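Local coordinates for glucan-binding protein C, GbpC (Streptococcus mutans UA159, PDB 5UQZ) that probably binds glucan at the streptococcal cell wall and mediates both sucrose-independent and sucrose-dependent adherence, at residues Y28-Y42 and V337-E349. Sequence-based numbering, arbitrary orientation.
Sequences YQSDVKEYEAQKAAY and VPKDPGAKPTPPE
Pro-338 presses its ring carbons CB and CG against the helix at Ala-41, CG lying 3.8 Å from the Ala-41 methyl CB. Next the backbone passes over one face of the Tyr-42 ring: Lys-339 C is 3.4 Å from CD1, and Asp-340 sets CA above the ring centre. Asp-340 OD1 takes the Gly-342 N-H (2.8 Å) from above the carboxylate plane, an Asx turn, while a water links OD1 to Lys-39 NZ, which also pairs with Glu-43. Pro-341 packs on Gln-38, Lys-39 and the Tyr-35 ring. Residues 337-349 form a proline-rich tail, kinked at Pro-341 and Gly-342 and largely polyproline II from Lys-344 on, running antiparallel along helix 3-51, which projects from the beta-supersandwich domain. Tyr-35, its CG anti to the backbone N (chi1 174°), reaches across the tail, and its OH donates to Gly-342 O at 3.1 Å. Lys-344 CA sits over the centre of that ring in a CH-pi contact (3.6 Å to the centroid). Pro-345 fits between Tyr-35 and Tyr-28, its CD 3.6 Å from Tyr-35 CG, and one water joins its carbonyl O to Tyr-28 OH. Pro-347 lies alongside Tyr-28, CB over the ring face, and Pro-348 CD touches Tyr-28 CB.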
loop_
_atom_site.group_PDB
_atom_site.type_symbol
_atom_site.label_atom_id
_atom_site.label_comp_id
_atom_site.label_asym_id
_atom_site.label_seq_id
_atom_site.Cartn_x
_atom_site.Cartn_y
_atom_site.Cartn_z
ATOM N N TYR A 28 -14.077 10.522 -21.781
ATOM C CA TYR A 28 -12.941 10.658 -22.684
ATOM C C TYR A 28 -12.015 11.796 -22.245
ATOM O O TYR A 28 -10.793 11.610 -22.169
ATOM C CB TYR A 28 -13.454 10.865 -24.112
ATOM C CG TYR A 28 -12.451 11.470 -25.041
ATOM C CD1 TYR A 28 -11.403 10.688 -25.531
ATOM C CD2 TYR A 28 -12.504 12.810 -25.408
ATOM C CE1 TYR A 28 -10.448 11.213 -26.369
ATOM C CE2 TYR A 28 -11.539 13.346 -26.254
ATOM C CZ TYR A 28 -10.514 12.535 -26.727
ATOM O OH TYR A 28 -9.551 13.032 -27.563
ATOM N N GLN A 29 -12.573 12.966 -21.908
ATOM C CA GLN A 29 -11.719 14.065 -21.457
ATOM C C GLN A 29 -10.922 13.664 -20.222
ATOM O O GLN A 29 -9.729 13.982 -20.107
ATOM C CB GLN A 29 -12.564 15.286 -21.143
ATOM C CG GLN A 29 -13.205 15.891 -22.395
ATOM C CD GLN A 29 -14.035 17.076 -22.058
ATOM O OE1 GLN A 29 -14.956 16.999 -21.231
ATOM N NE2 GLN A 29 -13.715 18.200 -22.673
ATOM N N SER A 30 -11.571 12.987 -19.276
ATOM C CA SER A 30 -10.882 12.525 -18.069
ATOM C C SER A 30 -9.813 11.500 -18.424
ATOM O O SER A 30 -8.687 11.529 -17.883
ATOM C CB SER A 30 -11.921 11.909 -17.121
ATOM O OG SER A 30 -11.285 11.301 -15.998
ATOM N N ASP A 31 -10.167 10.545 -19.291
ATOM C CA ASP A 31 -9.223 9.507 -19.692
ATOM C C ASP A 31 -8.004 10.083 -20.409
ATOM O O ASP A 31 -6.894 9.559 -20.253
ATOM C CB ASP A 31 -9.895 8.503 -20.623
ATOM C CG ASP A 31 -10.885 7.584 -19.916
ATOM O OD1 ASP A 31 -10.902 7.550 -18.671
ATOM O OD2 ASP A 31 -11.654 6.874 -20.616
ATOM N N VAL A 32 -8.179 11.122 -21.229
ATOM C CA VAL A 32 -7.039 11.712 -21.927
ATOM C C VAL A 32 -6.059 12.279 -20.920
ATOM O O VAL A 32 -4.848 12.122 -21.068
ATOM C CB VAL A 32 -7.480 12.782 -22.941
ATOM C CG1 VAL A 32 -6.284 13.643 -23.405
ATOM C CG2 VAL A 32 -8.165 12.153 -24.122
ATOM N N LYS A 33 -6.563 12.939 -19.876
ATOM C CA LYS A 33 -5.648 13.491 -18.889
ATOM C C LYS A 33 -4.901 12.388 -18.160
ATOM O O LYS A 33 -3.693 12.512 -17.886
ATOM C CB LYS A 33 -6.438 14.360 -17.909
ATOM C CG LYS A 33 -6.832 15.686 -18.536
ATOM C CD LYS A 33 -7.608 16.518 -17.613
ATOM C CE LYS A 33 -8.856 15.813 -17.309
ATOM N NZ LYS A 33 -9.222 15.934 -15.874
ATOM N N GLU A 34 -5.601 11.309 -17.823
ATOM C CA GLU A 34 -4.929 10.220 -17.134
ATOM C C GLU A 34 -3.894 9.582 -18.039
ATOM O O GLU A 34 -2.783 9.276 -17.600
ATOM C CB GLU A 34 -5.933 9.166 -16.674
ATOM C CG GLU A 34 -6.832 9.620 -15.559
ATOM C CD GLU A 34 -7.557 8.455 -14.902
ATOM O OE1 GLU A 34 -7.348 7.273 -15.270
ATOM O OE2 GLU A 34 -8.329 8.723 -13.977
ATOM N N TYR A 35 -4.247 9.383 -19.311
ATOM C CA TYR A 35 -3.337 8.793 -20.277
ATOM C C TYR A 35 -2.085 9.640 -20.423
ATOM O O TYR A 35 -0.961 9.120 -20.458
ATOM C CB TYR A 35 -4.044 8.683 -21.635
ATOM C CG TYR A 35 -3.111 8.220 -22.702
ATOM C CD1 TYR A 35 -2.850 6.863 -22.883
ATOM C CD2 TYR A 35 -2.437 9.133 -23.489
ATOM C CE1 TYR A 35 -1.999 6.438 -23.846
ATOM C CE2 TYR A 35 -1.530 8.705 -24.463
ATOM C CZ TYR A 35 -1.322 7.356 -24.613
ATOM O OH TYR A 35 -0.467 6.887 -25.585
ATOM N N GLU A 36 -2.250 10.962 -20.544
ATOM C CA GLU A 36 -1.080 11.800 -20.733
ATOM C C GLU A 36 -0.159 11.726 -19.524
ATOM O O GLU A 36 1.077 11.728 -19.670
ATOM C CB GLU A 36 -1.494 13.232 -21.039
ATOM C CG GLU A 36 -2.222 13.399 -22.383
ATOM C CD GLU A 36 -1.386 13.005 -23.595
ATOM O OE1 GLU A 36 -0.140 13.055 -23.539
ATOM O OE2 GLU A 36 -1.995 12.683 -24.645
ATOM N N ALA A 37 -0.733 11.670 -18.306
ATOM C CA ALA A 37 0.128 11.540 -17.131
ATOM C C ALA A 37 0.840 10.191 -17.100
ATOM O O ALA A 37 2.059 10.120 -16.839
ATOM C CB ALA A 37 -0.734 11.702 -15.896
ATOM N N GLN A 38 0.119 9.112 -17.403
ATOM C CA GLN A 38 0.749 7.794 -17.390
ATOM C C GLN A 38 1.808 7.686 -18.466
ATOM O O GLN A 38 2.885 7.113 -18.237
ATOM C CB GLN A 38 -0.290 6.718 -17.652
ATOM C CG GLN A 38 -1.239 6.508 -16.528
ATOM C CD GLN A 38 -2.327 5.539 -16.876
ATOM O OE1 GLN A 38 -3.489 5.923 -17.096
ATOM N NE2 GLN A 38 -1.968 4.283 -16.909
ATOM N N LYS A 39 1.503 8.225 -19.650
ATOM C CA LYS A 39 2.464 8.144 -20.742
ATOM C C LYS A 39 3.739 8.910 -20.402
ATOM O O LYS A 39 4.842 8.428 -20.650
ATOM C CB LYS A 39 1.817 8.706 -22.002
ATOM C CG LYS A 39 2.719 8.604 -23.218
ATOM C CD LYS A 39 2.885 7.163 -23.698
ATOM C CE LYS A 39 3.478 7.073 -25.135
ATOM N NZ LYS A 39 3.835 5.677 -25.475
ATOM N N ALA A 40 3.612 10.119 -19.834
ATOM C CA ALA A 40 4.794 10.892 -19.471
ATOM C C ALA A 40 5.630 10.150 -18.445
ATOM O O ALA A 40 6.859 10.131 -18.547
ATOM C CB ALA A 40 4.378 12.245 -18.915
ATOM N N ALA A 41 4.989 9.582 -17.419
ATOM C CA ALA A 41 5.739 8.854 -16.404
ATOM C C ALA A 41 6.431 7.627 -16.999
ATOM O O ALA A 41 7.596 7.346 -16.662
ATOM C CB ALA A 41 4.771 8.446 -15.287
ATOM N N TYR A 42 5.727 6.872 -17.872
ATOM C CA TYR A 42 6.307 5.701 -18.523
ATOM C C TYR A 42 7.496 6.075 -19.392
ATOM O O TYR A 42 8.546 5.418 -19.341
ATOM C CB TYR A 42 5.228 5.023 -19.346
ATOM C CG TYR A 42 5.681 3.768 -20.066
ATOM C CD1 TYR A 42 6.222 2.699 -19.370
ATOM C CD2 TYR A 42 5.520 3.649 -21.444
ATOM C CE1 TYR A 42 6.580 1.534 -20.024
ATOM C CE2 TYR A 42 5.895 2.487 -22.113
ATOM C CZ TYR A 42 6.419 1.427 -21.390
ATOM O OH TYR A 42 6.758 0.264 -22.023
ATOM N N VAL A 337 6.127 0.732 -10.596
ATOM C CA VAL A 337 6.699 1.676 -11.571
ATOM C C VAL A 337 5.658 1.987 -12.635
ATOM O O VAL A 337 4.699 1.223 -12.829
ATOM C CB VAL A 337 7.994 1.137 -12.214
ATOM C CG1 VAL A 337 9.075 0.985 -11.148
ATOM C CG2 VAL A 337 7.711 -0.153 -12.959
ATOM N N PRO A 338 5.811 3.091 -13.356
ATOM C CA PRO A 338 4.880 3.356 -14.469
ATOM C C PRO A 338 4.970 2.269 -15.529
ATOM O O PRO A 338 6.050 1.761 -15.826
ATOM C CB PRO A 338 5.381 4.678 -15.034
ATOM C CG PRO A 338 6.395 5.187 -14.179
ATOM C CD PRO A 338 6.831 4.151 -13.195
ATOM N N LYS A 339 3.818 1.976 -16.138
ATOM C CA LYS A 339 3.692 0.924 -17.134
ATOM C C LYS A 339 3.160 1.542 -18.422
ATOM O O LYS A 339 2.774 2.728 -18.481
ATOM C CB LYS A 339 2.702 -0.149 -16.661
ATOM C CG LYS A 339 2.968 -0.719 -15.304
ATOM C CD LYS A 339 4.163 -1.551 -15.245
ATOM C CE LYS A 339 4.381 -2.033 -13.821
ATOM N NZ LYS A 339 5.520 -2.995 -13.781
ATOM N N ASP A 340 3.130 0.724 -19.468
ATOM C CA ASP A 340 2.699 1.199 -20.767
ATOM C C ASP A 340 1.191 1.431 -20.739
ATOM O O ASP A 340 0.430 0.479 -20.521
ATOM C CB ASP A 340 3.042 0.080 -21.757
ATOM C CG ASP A 340 2.718 0.435 -23.185
ATOM O OD1 ASP A 340 2.075 1.454 -23.465
ATOM O OD2 ASP A 340 3.113 -0.369 -24.066
ATOM N N PRO A 341 0.712 2.653 -20.974
ATOM C CA PRO A 341 -0.743 2.896 -20.981
ATOM C C PRO A 341 -1.430 2.473 -22.262
ATOM O O PRO A 341 -2.655 2.592 -22.359
ATOM C CB PRO A 341 -0.842 4.408 -20.806
ATOM C CG PRO A 341 0.395 4.936 -21.473
ATOM C CD PRO A 341 1.492 3.876 -21.223
ATOM N N GLY A 342 -0.694 1.969 -23.239
ATOM C CA GLY A 342 -1.317 1.592 -24.504
ATOM C C GLY A 342 -1.603 2.796 -25.394
ATOM O O GLY A 342 -0.893 3.807 -25.375
ATOM N N ALA A 343 -2.665 2.683 -26.180
ATOM C CA ALA A 343 -3.018 3.702 -27.167
ATOM C C ALA A 343 -3.803 4.828 -26.517
ATOM O O ALA A 343 -4.560 4.614 -25.570
ATOM C CB ALA A 343 -3.858 3.103 -28.299
ATOM N N LYS A 344 -3.600 6.041 -27.030
ATOM C CA LYS A 344 -4.339 7.185 -26.527
ATOM C C LYS A 344 -5.845 6.977 -26.688
ATOM O O LYS A 344 -6.301 6.438 -27.700
ATOM C CB LYS A 344 -3.884 8.452 -27.246
ATOM C CG LYS A 344 -4.493 9.723 -26.733
ATOM C CD LYS A 344 -4.350 10.835 -27.731
ATOM C CE LYS A 344 -4.293 12.183 -27.045
ATOM N NZ LYS A 344 -4.899 13.249 -27.879
ATOM N N PRO A 345 -6.637 7.351 -25.700
ATOM C CA PRO A 345 -8.094 7.292 -25.846
ATOM C C PRO A 345 -8.565 8.053 -27.075
ATOM O O PRO A 345 -7.971 9.055 -27.486
ATOM C CB PRO A 345 -8.601 7.968 -24.563
ATOM C CG PRO A 345 -7.512 7.814 -23.570
ATOM C CD PRO A 345 -6.228 7.863 -24.382
ATOM N N THR A 346 -9.631 7.554 -27.657
ATOM C CA THR A 346 -10.262 8.183 -28.816
ATOM C C THR A 346 -11.644 8.702 -28.431
ATOM O O THR A 346 -12.334 8.074 -27.615
ATOM C CB THR A 346 -10.391 7.193 -29.977
ATOM O OG1 THR A 346 -11.065 6.014 -29.517
ATOM C CG2 THR A 346 -9.006 6.809 -30.508
ATOM N N PRO A 347 -12.062 9.847 -28.985
ATOM C CA PRO A 347 -13.323 10.434 -28.559
ATOM C C PRO A 347 -14.490 9.613 -29.072
ATOM O O PRO A 347 -14.383 8.941 -30.112
ATOM C CB PRO A 347 -13.305 11.827 -29.214
ATOM C CG PRO A 347 -12.391 11.701 -30.346
ATOM C CD PRO A 347 -11.331 10.727 -29.914
ATOM N N PRO A 348 -15.607 9.593 -28.350
ATOM C CA PRO A 348 -16.782 8.878 -28.851
ATOM C C PRO A 348 -17.354 9.539 -30.091
ATOM O O PRO A 348 -17.233 10.746 -30.297
ATOM C CB PRO A 348 -17.782 8.987 -27.699
ATOM C CG PRO A 348 -17.385 10.261 -26.980
ATOM C CD PRO A 348 -15.870 10.241 -27.047
ATOM N N GLU A 349 -17.931 8.705 -30.943
ATOM C CA GLU A 349 -18.634 9.196 -32.118
ATOM C C GLU A 349 -19.921 9.894 -31.694
ATOM O O GLU A 349 -20.678 9.376 -30.874
ATOM C CB GLU A 349 -18.937 8.031 -33.058
ATOM C CG GLU A 349 -17.678 7.419 -33.662
ATOM C CD GLU A 349 -17.966 6.323 -34.674
ATOM O OE1 GLU A 349 -19.151 6.010 -34.902
ATOM O OE2 GLU A 349 -16.998 5.763 -35.235
HETATM O O HOH W 1 -7.622 11.401 -28.581
HETATM O O HOH W 2 2.467 4.758 -16.672
HETATM O O HOH W 3 -0.052 3.049 -17.662
HETATM O O HOH W 4 2.137 3.839 -24.834
#